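Local coordinates for protein tartrate dehydrogenase/decarboxylase (Pseudomonas putida, PDB 3FLK) that oxidises tartrate with NAD, converts meso-tartrate to D-glycerate and oxidatively decarboxylates D-malate to pyruvate, using a divalent metal ion and potassium, at residues 178-183 and 215-220; 250-255 and 281-286; 308-313 and 318-323. The protein carries 1 engineered substitution. One frame throughout, in Å; residues are numbered along the deposited sequence.

Along the chain the three contacts follow one another in series, none nested in or crossing another. Contact 1 closes a loop of 31 residues, holding the last turn of helix 165-181 against the residues leading into strand 218-223, an outermost strand of the ten-stranded mixed sheet. Contact 2 closes 25 residues, bringing helix 245-258 to Val283, just past strand 278-282 near the middle of the same sheet, where NADH and the metal ion bind. Contact 3 spans four residues, folding helix 317-336 back on helix 299-313, the helix that follows strand 278-282. Their centres lie 23 to 25 Å apart, and no two of them touch.

Contact 1 (178-183 and 215-220). With SO4 (sulfate ion), chain M.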
loop_
_atom_site.group_PDB
_atom_site.type_symbol
_atom_site.label_atom_id
_atom_site.label_comp_id
_atom_site.label_asym_id
_atom_site.label_seq_id
_atom_site.Cartn_x
_atom_site.Cartn_y
_atom_site.Cartn_z
ATOM N N LEU A 178 -17.986 -6.324 -14.675
ATOM C CA LEU A 178 -17.250 -5.270 -15.376
ATOM C C LEU A 178 -16.182 -5.856 -16.297
ATOM O O LEU A 178 -16.085 -5.472 -17.464
ATOM C CB LEU A 178 -16.628 -4.288 -14.371
ATOM C CG LEU A 178 -15.988 -2.987 -14.879
ATOM C CD1 LEU A 178 -17.008 -2.068 -15.530
ATOM C CD2 LEU A 178 -15.292 -2.268 -13.730
ATOM N N ALA A 179 -15.399 -6.797 -15.769
ATOM C CA ALA A 179 -14.373 -7.494 -16.537
ATOM C C ALA A 179 -14.951 -8.206 -17.764
ATOM O O ALA A 179 -14.341 -8.196 -18.830
ATOM C CB ALA A 179 -13.630 -8.481 -15.659
ATOM N N GLU A 180 -16.125 -8.812 -17.598
ATOM C CA GLU A 180 -16.820 -9.508 -18.684
ATOM C C GLU A 180 -17.129 -8.567 -19.859
ATOM O O GLU A 180 -17.015 -8.961 -21.021
ATOM C CB GLU A 180 -18.102 -10.169 -18.154
ATOM C CG GLU A 180 -18.909 -10.979 -19.181
ATOM C CD GLU A 180 -18.206 -12.249 -19.640
ATOM O OE1 GLU A 180 -17.609 -12.944 -18.793
ATOM O OE2 GLU A 180 -18.264 -12.560 -20.852
ATOM N N LYS A 181 -17.500 -7.327 -19.541
ATOM C CA LYS A 181 -17.819 -6.310 -20.547
ATOM C C LYS A 181 -16.580 -5.752 -21.250
ATOM O O LYS A 181 -16.679 -5.198 -22.349
ATOM C CB LYS A 181 -18.576 -5.145 -19.909
ATOM C CG LYS A 181 -19.986 -5.447 -19.451
ATOM C CD LYS A 181 -20.777 -4.150 -19.335
ATOM C CE LYS A 181 -21.974 -4.283 -18.412
ATOM N NZ LYS A 181 -21.588 -4.112 -16.980
ATOM N N ARG A 182 -15.424 -5.883 -20.606
ATOM C CA ARG A 182 -14.182 -5.301 -21.117
ATOM C C ARG A 182 -13.457 -6.236 -22.082
ATOM O O ARG A 182 -13.743 -7.433 -22.122
ATOM C CB ARG A 182 -13.275 -4.871 -19.958
ATOM C CG ARG A 182 -13.797 -3.643 -19.212
ATOM C CD ARG A 182 -13.028 -3.366 -17.924
ATOM N NE ARG A 182 -11.688 -2.830 -18.166
ATOM C CZ ARG A 182 -11.397 -1.535 -18.285
ATOM N NH1 ARG A 182 -12.352 -0.615 -18.193
ATOM N NH2 ARG A 182 -10.143 -1.158 -18.500
ATOM N N GLU A 183 -12.530 -5.678 -22.858
ATOM C CA GLU A 183 -11.813 -6.422 -23.897
ATOM C C GLU A 183 -10.859 -7.487 -23.344
ATOM O O GLU A 183 -10.727 -8.567 -23.926
ATOM C CB GLU A 183 -11.056 -5.457 -24.819
ATOM C CG GLU A 183 -10.794 -5.987 -26.235
ATOM C CD GLU A 183 -12.016 -5.913 -27.152
ATOM O OE1 GLU A 183 -12.843 -4.985 -26.993
ATOM O OE2 GLU A 183 -12.144 -6.783 -28.044
ATOM N N PRO A 215 -16.694 -18.150 -16.823
ATOM C CA PRO A 215 -15.747 -18.921 -17.631
ATOM C C PRO A 215 -14.857 -18.068 -18.546
ATOM O O PRO A 215 -13.718 -18.454 -18.812
ATOM C CB PRO A 215 -16.655 -19.843 -18.461
ATOM C CG PRO A 215 -18.008 -19.213 -18.414
ATOM C CD PRO A 215 -18.088 -18.569 -17.069
ATOM N N HIS A 216 -15.362 -16.924 -19.007
ATOM C CA HIS A 216 -14.606 -16.058 -19.923
ATOM C C HIS A 216 -13.546 -15.200 -19.226
ATOM O O HIS A 216 -12.586 -14.754 -19.864
ATOM C CB HIS A 216 -15.539 -15.148 -20.731
ATOM C CG HIS A 216 -16.644 -15.872 -21.437
ATOM N ND1 HIS A 216 -17.910 -15.344 -21.570
ATOM C CD2 HIS A 216 -16.677 -17.085 -22.041
ATOM C CE1 HIS A 216 -18.673 -16.197 -22.229
ATOM N NE2 HIS A 216 -17.949 -17.260 -22.529
ATOM N N VAL A 217 -13.723 -14.969 -17.927
ATOM C CA VAL A 217 -12.842 -14.070 -17.176
ATOM C C VAL A 217 -11.624 -14.780 -16.571
ATOM O O VAL A 217 -11.751 -15.742 -15.810
ATOM C CB VAL A 217 -13.622 -13.275 -16.088
ATOM C CG1 VAL A 217 -12.693 -12.347 -15.309
ATOM C CG2 VAL A 217 -14.747 -12.472 -16.722
ATOM N N SER A 218 -10.446 -14.295 -16.943
ATOM C CA SER A 218 -9.188 -14.711 -16.343
ATOM C C SER A 218 -9.039 -14.000 -14.995
ATOM O O SER A 218 -9.334 -12.809 -14.884
ATOM C CB SER A 218 -8.037 -14.333 -17.280
ATOM O OG SER A 218 -6.773 -14.577 -16.694
ATOM N N TRP A 219 -8.603 -14.723 -13.966
ATOM C CA TRP A 219 -8.448 -14.107 -12.647
ATOM C C TRP A 219 -7.205 -14.564 -11.888
ATOM O O TRP A 219 -6.786 -15.720 -11.991
ATOM C CB TRP A 219 -9.717 -14.280 -11.794
ATOM C CG TRP A 219 -9.800 -15.579 -11.040
ATOM C CD1 TRP A 219 -10.189 -16.793 -11.537
ATOM C CD2 TRP A 219 -9.494 -15.793 -9.652
ATOM N NE1 TRP A 219 -10.138 -17.748 -10.546
ATOM C CE2 TRP A 219 -9.717 -17.162 -9.381
ATOM C CE3 TRP A 219 -9.050 -14.961 -8.615
ATOM C CZ2 TRP A 219 -9.511 -17.720 -8.115
ATOM C CZ3 TRP A 219 -8.844 -15.517 -7.353
ATOM C CH2 TRP A 219 -9.075 -16.886 -7.116
ATOM N N ASP A 220 -6.619 -13.640 -11.133
ATOM C CA ASP A 220 -5.503 -13.958 -10.248
ATOM C C ASP A 220 -5.621 -13.194 -8.929
ATOM O O ASP A 220 -6.304 -12.167 -8.852
ATOM C CB ASP A 220 -4.156 -13.679 -10.934
ATOM C CG ASP A 220 -3.848 -12.192 -11.068
ATOM O OD1 ASP A 220 -2.720 -11.787 -10.713
ATOM O OD2 ASP A 220 -4.719 -11.426 -11.526
HETATM S S SO4 M . -12.430 -1.901 -22.678
HETATM O O1 SO4 M . -11.449 -2.433 -21.738
HETATM O O2 SO4 M . -13.433 -1.131 -21.946
HETATM O O3 SO4 M . -11.756 -1.038 -23.645
HETATM O O4 SO4 M . -13.081 -2.999 -23.386
HETATM O O HOH W 1 -17.826 -15.494 -18.351
#
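The carboxylate of Glu180 grips His216 from two directions. ND1 of the imidazole donates to Glu180 OE2 at 2.9 Å, with an N-H...O angle of 161°, a His-carboxylate hydrogen bond. The oxygen lies nearly in the ring plane and is met on its syn side, although carboxylate and ring planes are turned 54° apart. OE1 accepts a hydrogen bond from a water at 2.6 Å, and this water accepts from His216 N, so one acid holds both ring and main chain. Val217 CG2 is a methyl beside Glu180 OE1, at 3.6 Å; the apolar touch is Val217 CG1 with Ala179 CB, at 4.0 Å. Glu180 reaches across because CG stands anti to its backbone N (chi1 -178°) and the chain then bends at chi2. Farther along, Glu183 N donates to a sulfate that lies over one face of the Arg182 guanidinium; Arg182 NE also forms a salt bridge with Asp239. Ala179 and Val217 both rest on Val187. Parallel strands 186-191 and 218-223, with helix 199-211 between them in the chain, form a beta-alpha-beta crossover, and helix 165-181 ends beside it, far from the active site.

Contact 2 (250-255 and 281-286); sequences ILSDLG and EPVHGS. With NAI (1,4-dihydronicotinamide adenine dinucleotide), chain F.
Val283 sets one methyl group, CG1, against two oxygens of helix 245-258. Asp253 OD1 lies 3.2 Å from CG1, and the main-chain Ser252 O, buried here without a polar partner in the model, is 3.5 Å from it. With CG1 anti to the backbone N (chi1 172°), the valine offers this branch to the helix, and the Val283 and Asp253 side chains run antiparallel past each other. Ser252 OG accepts from Arg108 NH1, a residue of the oxalate pocket, and lies in hydrogen-bonding range of Gly248 O and Asp249 O. Asp253 has an unusual first torsion, -99°, that brings its carboxylate toward Val283. A water sits 2.7 Å from Val283 O, with only a weak link to Asp253 OD1. The strand side then runs on into the coenzyme site. Glu281 OE1 accepts from the nicotinamide amide N7N at 3.0 Å, while OE2 forms a salt bridge with Arg98. His284 CG sits between the backbone N and the carbonyl carbon (chi1 68°), which puts the ring between Pro282 CB and adenine N6A, each displaced from the ring centre. Its ND1 donates to Gly285 O at 2.9 Å, in the carbonyl plane, which fixes the ring's rotation. Gly285 N gives a nearly straight hydrogen bond to phosphate O1A, and Ser286 N donates one to O4D of the nicotinamide ribose. Asp253 is probably a metal ligand, as in relatives, and its side chain lies about 4 Å from the bound magnesium ion; Val283 touches the oxalate. Metal-side acid and coenzyme-binding loop thus adjoin, consistent with hydride transfer and metal-assisted chemistry sharing one cleft.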
loop_
_atom_site.group_PDB
_atom_site.type_symbol
_atom_site.label_atom_id
_atom_site.label_comp_id
_atom_site.label_asym_id
_atom_site.label_seq_id
_atom_site.Cartn_x
_atom_site.Cartn_y
_atom_site.Cartn_z
ATOM N N ILE A 250 -5.530 2.489 -0.939
ATOM C CA ILE A 250 -4.091 2.558 -1.217
ATOM C C ILE A 250 -3.772 2.499 -2.718
ATOM O O ILE A 250 -3.028 3.340 -3.239
ATOM C CB ILE A 250 -3.312 1.452 -0.462
ATOM C CG1 ILE A 250 -3.398 1.675 1.054
ATOM C CG2 ILE A 250 -1.848 1.407 -0.915
ATOM C CD1 ILE A 250 -3.144 0.423 1.890
ATOM N N LEU A 251 -4.349 1.515 -3.405
ATOM C CA LEU A 251 -4.058 1.278 -4.819
ATOM C C LEU A 251 -4.518 2.419 -5.731
ATOM O O LEU A 251 -3.929 2.639 -6.788
ATOM C CB LEU A 251 -4.651 -0.061 -5.276
ATOM C CG LEU A 251 -4.074 -1.344 -4.654
ATOM C CD1 LEU A 251 -4.914 -2.552 -5.051
ATOM C CD2 LEU A 251 -2.607 -1.560 -5.016
ATOM N N SER A 252 -5.550 3.145 -5.306
ATOM C CA SER A 252 -6.094 4.268 -6.080
ATOM C C SER A 252 -5.386 5.612 -5.855
ATOM O O SER A 252 -5.739 6.608 -6.486
ATOM C CB SER A 252 -7.603 4.404 -5.853
ATOM O OG SER A 252 -7.901 4.700 -4.499
ATOM N N ASP A 253 -4.414 5.649 -4.943
ATOM C CA ASP A 253 -3.450 6.755 -4.907
ATOM C C ASP A 253 -2.176 6.345 -5.642
ATOM O O ASP A 253 -1.594 7.139 -6.385
ATOM C CB ASP A 253 -3.122 7.188 -3.471
ATOM C CG ASP A 253 -3.912 8.415 -3.023
ATOM O OD1 ASP A 253 -5.043 8.626 -3.510
ATOM O OD2 ASP A 253 -3.404 9.170 -2.164
ATOM N N LEU A 254 -1.765 5.094 -5.446
ATOM C CA LEU A 254 -0.545 4.566 -6.056
ATOM C C LEU A 254 -0.616 4.505 -7.584
ATOM O O LEU A 254 0.315 4.941 -8.270
ATOM C CB LEU A 254 -0.216 3.181 -5.485
ATOM C CG LEU A 254 1.035 2.474 -6.014
ATOM C CD1 LEU A 254 2.294 3.271 -5.718
ATOM C CD2 LEU A 254 1.142 1.083 -5.421
ATOM N N GLY A 255 -1.712 3.953 -8.101
ATOM C CA GLY A 255 -1.947 3.850 -9.545
ATOM C C GLY A 255 -1.779 5.162 -10.303
ATOM O O GLY A 255 -0.941 5.250 -11.203
ATOM N N GLU A 281 -16.814 12.258 -6.859
ATOM C CA GLU A 281 -15.783 13.042 -6.191
ATOM C C GLU A 281 -14.405 12.680 -6.737
ATOM O O GLU A 281 -14.222 11.593 -7.292
ATOM C CB GLU A 281 -15.815 12.783 -4.674
ATOM C CG GLU A 281 -15.461 11.345 -4.288
ATOM C CD GLU A 281 -15.199 11.138 -2.807
ATOM O OE1 GLU A 281 -14.819 12.096 -2.101
ATOM O OE2 GLU A 281 -15.369 9.990 -2.347
ATOM N N PRO A 282 -13.425 13.589 -6.592
ATOM C CA PRO A 282 -12.050 13.180 -6.853
ATOM C C PRO A 282 -11.540 12.169 -5.826
ATOM O O PRO A 282 -12.074 12.083 -4.716
ATOM C CB PRO A 282 -11.262 14.486 -6.740
ATOM C CG PRO A 282 -12.120 15.411 -5.972
ATOM C CD PRO A 282 -13.530 15.015 -6.232
ATOM N N VAL A 283 -10.522 11.403 -6.207
ATOM C CA VAL A 283 -9.818 10.538 -5.264
ATOM C C VAL A 283 -9.126 11.382 -4.180
ATOM O O VAL A 283 -9.153 11.028 -2.998
ATOM C CB VAL A 283 -8.792 9.614 -5.976
ATOM C CG1 VAL A 283 -7.940 8.857 -4.960
ATOM C CG2 VAL A 283 -9.504 8.627 -6.897
ATOM N N HIS A 284 -8.539 12.507 -4.588
ATOM C CA HIS A 284 -7.749 13.358 -3.683
ATOM C C HIS A 284 -8.549 13.978 -2.532
ATOM O O HIS A 284 -9.773 14.071 -2.589
ATOM C CB HIS A 284 -6.996 14.444 -4.468
ATOM C CG HIS A 284 -7.882 15.488 -5.083
ATOM N ND1 HIS A 284 -8.614 16.385 -4.334
ATOM C CD2 HIS A 284 -8.118 15.804 -6.379
ATOM C CE1 HIS A 284 -9.282 17.190 -5.140
ATOM N NE2 HIS A 284 -8.995 16.861 -6.387
ATOM N N GLY A 285 -7.839 14.407 -1.493
ATOM C CA GLY A 285 -8.465 15.052 -0.342
ATOM C C GLY A 285 -8.525 16.563 -0.452
ATOM O O GLY A 285 -8.534 17.117 -1.553
ATOM N N SER A 286 -8.565 17.224 0.703
ATOM C CA SER A 286 -8.722 18.681 0.773
ATOM C C SER A 286 -7.423 19.467 0.549
ATOM O O SER A 286 -7.458 20.693 0.427
ATOM C CB SER A 286 -9.362 19.077 2.105
ATOM O OG SER A 286 -8.567 18.647 3.194
HETATM P PA NAI F . -4.616 14.940 -0.109
HETATM O O1A NAI F . -5.121 14.159 -1.262
HETATM O O2A NAI F . -5.518 16.050 0.249
HETATM O O5B NAI F . -3.174 15.534 -0.471
HETATM C C5B NAI F . -2.041 14.720 -0.670
HETATM C C4B NAI F . -1.007 15.458 -1.513
HETATM O O4B NAI F . -1.445 15.526 -2.857
HETATM C C3B NAI F . -0.789 16.887 -1.036
HETATM O O3B NAI F . 0.586 17.178 -1.113
HETATM C C2B NAI F . -1.576 17.724 -2.024
HETATM O O2B NAI F . -0.992 18.988 -2.241
HETATM C C1B NAI F . -1.588 16.871 -3.282
HETATM N N9A NAI F . -2.842 17.046 -4.034
HETATM C C8A NAI F . -4.075 16.535 -3.717
HETATM N N7A NAI F . -4.952 16.928 -4.667
HETATM C C5A NAI F . -4.305 17.676 -5.580
HETATM C C6A NAI F . -4.726 18.318 -6.741
HETATM N N6A NAI F . -5.996 18.239 -7.132
HETATM N N1A NAI F . -3.809 19.028 -7.489
HETATM C C2A NAI F . -2.490 19.105 -7.095
HETATM N N3A NAI F . -2.084 18.458 -5.943
HETATM C C4A NAI F . -2.974 17.761 -5.196
HETATM O O3 NAI F . -4.402 13.891 1.106
HETATM P PN NAI F . -3.766 14.166 2.563
HETATM O O1N NAI F . -2.791 15.276 2.519
HETATM O O2N NAI F . -3.290 12.850 3.050
HETATM O O5D NAI F . -5.033 14.592 3.445
HETATM C C5D NAI F . -5.463 15.934 3.550
HETATM C C4D NAI F . -6.874 15.987 4.133
HETATM O O4D NAI F . -7.805 15.484 3.193
HETATM C C3D NAI F . -7.045 15.148 5.393
HETATM O O3D NAI F . -7.882 15.867 6.266
HETATM C C2D NAI F . -7.754 13.892 4.915
HETATM O O2D NAI F . -8.559 13.315 5.916
HETATM C C1D NAI F . -8.581 14.440 3.762
HETATM N N1N NAI F . -8.945 13.466 2.714
HETATM C C2N NAI F . -10.255 13.428 2.325
HETATM C C3N NAI F . -10.673 12.556 1.326
HETATM C C7N NAI F . -12.044 12.727 0.737
HETATM O O7N NAI F . -12.844 13.818 1.139
HETATM N N7N NAI F . -12.485 11.842 -0.156
HETATM C C4N NAI F . -9.735 11.719 0.720
HETATM C C5N NAI F . -8.399 11.765 1.117
HETATM C C6N NAI F . -8.010 12.651 2.121
HETATM O O HOH W 2 -7.410 9.766 -1.360
#

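Contact 3 (308-313 and 318-323); sequences MLEFLG and RYQRAH. With SO4 (sulfate ion), chain J.
Tyr319, Glu310 and Leu309 carry most of the interface between helices 308-313 and 318-323. Tyr319 lays its CB and the base of its ring against the other backbone: CB is 3.5 Å from Gly313 CA and equally close to Leu309 O. Gly313, with no side chain, presents its CA to Tyr319 CB, and the CA atoms of Gly313 and Tyr319 stand 4.9 Å apart. Leu309 crosses the tyrosine at about a right angle, with CD2 4.1 Å from Tyr319 CD1, and sends its other branch, CD1, to Ala322 CB. Leu37 packs on all three of these side chains, and Tyr319 also meets the ring of Phe6. On the other flank, Glu310 is fully extended, CG anti to the backbone N (chi1 -168°), which lays its carboxylate over one face of the His323 ring. The two planes are stacked, 19° apart, with OE2 3.5 Å from His323 CE1. The same OE2 accepts from Gln320 NE2 at 3.2 Å, an almost straight bond met on the anti side; NE2 also donates to Asp324, its stronger partner, so the amide bridges two carboxylates. Gln320 OE1 in turn accepts a hydrogen bond from a water that also donates to Glu310 O. At its edge, His323 NE2 donates to a sulfate oxygen at 2.8 Å, and the anion is held as well by Trp303 and Arg111. Running at 166° with axes 8.0 Å apart, the segments form an antiparallel helical hairpin. Met308 and Leu312 rest on strand 6-13, and Met308 and Phe311 on strand 278-282, packing helix 299-313 on the mixed sheet of the isocitrate/isopropylmalate dehydrogenase fold.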
loop_
_atom_site.group_PDB
_atom_site.type_symbol
_atom_site.label_atom_id
_atom_site.label_comp_id
_atom_site.label_asym_id
_atom_site.label_seq_id
_atom_site.Cartn_x
_atom_site.Cartn_y
_atom_site.Cartn_z
HETATM N N MSE A 308 -20.368 11.067 -13.631
HETATM C CA MSE A 308 -21.705 11.350 -13.114
HETATM C C MSE A 308 -22.751 11.398 -14.228
HETATM O O MSE A 308 -23.839 10.833 -14.087
HETATM C CB MSE A 308 -21.700 12.659 -12.318
HETATM C CG MSE A 308 -23.035 13.025 -11.692
HETATM SE SE MSE A 308 -22.860 14.453 -10.395
HETATM C CE MSE A 308 -24.709 14.622 -9.889
ATOM N N LEU A 309 -22.413 12.066 -15.331
ATOM C CA LEU A 309 -23.317 12.177 -16.476
ATOM C C LEU A 309 -23.516 10.828 -17.155
ATOM O O LEU A 309 -24.630 10.490 -17.558
ATOM C CB LEU A 309 -22.804 13.212 -17.486
ATOM C CG LEU A 309 -22.724 14.677 -17.042
ATOM C CD1 LEU A 309 -22.332 15.559 -18.223
ATOM C CD2 LEU A 309 -24.034 15.162 -16.418
ATOM N N GLU A 310 -22.432 10.064 -17.271
ATOM C CA GLU A 310 -22.479 8.716 -17.827
ATOM C C GLU A 310 -23.429 7.826 -17.015
ATOM O O GLU A 310 -24.235 7.089 -17.587
ATOM C CB GLU A 310 -21.070 8.114 -17.874
ATOM C CG GLU A 310 -20.948 6.831 -18.694
ATOM C CD GLU A 310 -19.524 6.304 -18.757
ATOM O OE1 GLU A 310 -18.863 6.222 -17.699
ATOM O OE2 GLU A 310 -19.062 5.962 -19.868
ATOM N N PHE A 311 -23.342 7.921 -15.687
ATOM C CA PHE A 311 -24.180 7.123 -14.787
ATOM C C PHE A 311 -25.649 7.565 -14.767
ATOM O O PHE A 311 -26.551 6.724 -14.738
ATOM C CB PHE A 311 -23.607 7.122 -13.365
ATOM C CG PHE A 311 -24.313 6.176 -12.428
ATOM C CD1 PHE A 311 -24.125 4.801 -12.535
ATOM C CD2 PHE A 311 -25.171 6.661 -11.444
ATOM C CE1 PHE A 311 -24.782 3.920 -11.672
ATOM C CE2 PHE A 311 -25.831 5.790 -10.578
ATOM C CZ PHE A 311 -25.636 4.417 -10.694
ATOM N N LEU A 312 -25.879 8.876 -14.771
ATOM C CA LEU A 312 -27.236 9.428 -14.778
ATOM C C LEU A 312 -27.952 9.222 -16.110
ATOM O O LEU A 312 -29.175 9.084 -16.146
ATOM C CB LEU A 312 -27.222 10.921 -14.430
ATOM C CG LEU A 312 -26.990 11.349 -12.976
ATOM C CD1 LEU A 312 -26.916 12.865 -12.890
ATOM C CD2 LEU A 312 -28.072 10.812 -12.042
ATOM N N GLY A 313 -27.185 9.195 -17.196
ATOM C CA GLY A 313 -27.741 9.119 -18.546
ATOM C C GLY A 313 -28.549 7.868 -18.827
ATOM O O GLY A 313 -29.634 7.943 -19.413
ATOM N N ARG A 318 -27.448 11.483 -25.361
ATOM C CA ARG A 318 -26.942 12.840 -25.131
ATOM C C ARG A 318 -25.937 12.883 -23.973
ATOM O O ARG A 318 -24.906 13.555 -24.059
ATOM C CB ARG A 318 -28.098 13.805 -24.848
ATOM C CG ARG A 318 -29.058 14.013 -26.013
ATOM C CD ARG A 318 -30.231 14.889 -25.599
ATOM N NE ARG A 318 -31.100 15.215 -26.729
ATOM C CZ ARG A 318 -30.989 16.310 -27.478
ATOM N NH1 ARG A 318 -30.042 17.206 -27.228
ATOM N NH2 ARG A 318 -31.831 16.513 -28.484
ATOM N N TYR A 319 -26.251 12.158 -22.902
ATOM C CA TYR A 319 -25.403 12.107 -21.712
ATOM C C TYR A 319 -24.109 11.336 -21.948
ATOM O O TYR A 319 -23.058 11.703 -21.413
ATOM C CB TYR A 319 -26.179 11.532 -20.526
ATOM C CG TYR A 319 -27.163 12.514 -19.933
ATOM C CD1 TYR A 319 -26.820 13.286 -18.827
ATOM C CD2 TYR A 319 -28.434 12.686 -20.490
ATOM C CE1 TYR A 319 -27.714 14.200 -18.281
ATOM C CE2 TYR A 319 -29.338 13.599 -19.952
ATOM C CZ TYR A 319 -28.968 14.354 -18.849
ATOM O OH TYR A 319 -29.851 15.257 -18.307
ATOM N N GLN A 320 -24.186 10.281 -22.757
ATOM C CA GLN A 320 -23.006 9.500 -23.123
ATOM C C GLN A 320 -22.040 10.320 -23.979
ATOM O O GLN A 320 -20.823 10.251 -23.786
ATOM C CB GLN A 320 -23.399 8.209 -23.845
ATOM C CG GLN A 320 -22.241 7.233 -24.056
ATOM C CD GLN A 320 -21.589 6.799 -22.750
ATOM O OE1 GLN A 320 -22.257 6.301 -21.842
ATOM N NE2 GLN A 320 -20.276 6.989 -22.652
ATOM N N ARG A 321 -22.589 11.094 -24.913
ATOM C CA ARG A 321 -21.791 11.974 -25.763
ATOM C C ARG A 321 -21.168 13.110 -24.958
ATOM O O ARG A 321 -20.050 13.533 -25.245
ATOM C CB ARG A 321 -22.630 12.542 -26.911
ATOM C CG ARG A 321 -22.953 11.536 -28.006
ATOM C CD ARG A 321 -23.491 12.230 -29.256
ATOM N NE ARG A 321 -24.816 12.814 -29.046
ATOM C CZ ARG A 321 -25.964 12.213 -29.349
ATOM N NH1 ARG A 321 -25.965 10.999 -29.886
ATOM N NH2 ARG A 321 -27.115 12.831 -29.119
ATOM N N ALA A 322 -21.902 13.599 -23.959
ATOM C CA ALA A 322 -21.396 14.627 -23.050
ATOM C C ALA A 322 -20.195 14.109 -22.257
ATOM O O ALA A 322 -19.185 14.806 -22.139
ATOM C CB ALA A 322 -22.491 15.110 -22.116
ATOM N N HIS A 323 -20.308 12.884 -21.736
ATOM C CA HIS A 323 -19.191 12.205 -21.076
ATOM C C HIS A 323 -17.983 12.110 -22.004
ATOM O O HIS A 323 -16.874 12.495 -21.630
ATOM C CB HIS A 323 -19.592 10.800 -20.603
ATOM C CG HIS A 323 -18.425 9.931 -20.243
ATOM N ND1 HIS A 323 -17.759 9.155 -21.167
ATOM C CD2 HIS A 323 -17.794 9.732 -19.061
ATOM C CE1 HIS A 323 -16.772 8.512 -20.570
ATOM N NE2 HIS A 323 -16.772 8.844 -19.291
HETATM S S SO4 J . -13.851 6.833 -18.618
HETATM O O1 SO4 J . -13.126 6.029 -17.638
HETATM O O2 SO4 J . -14.952 6.050 -19.173
HETATM O O3 SO4 J . -14.389 8.031 -17.983
HETATM O O4 SO4 J . -12.939 7.211 -19.697
HETATM O O HOH W 3 -24.424 7.231 -20.494
#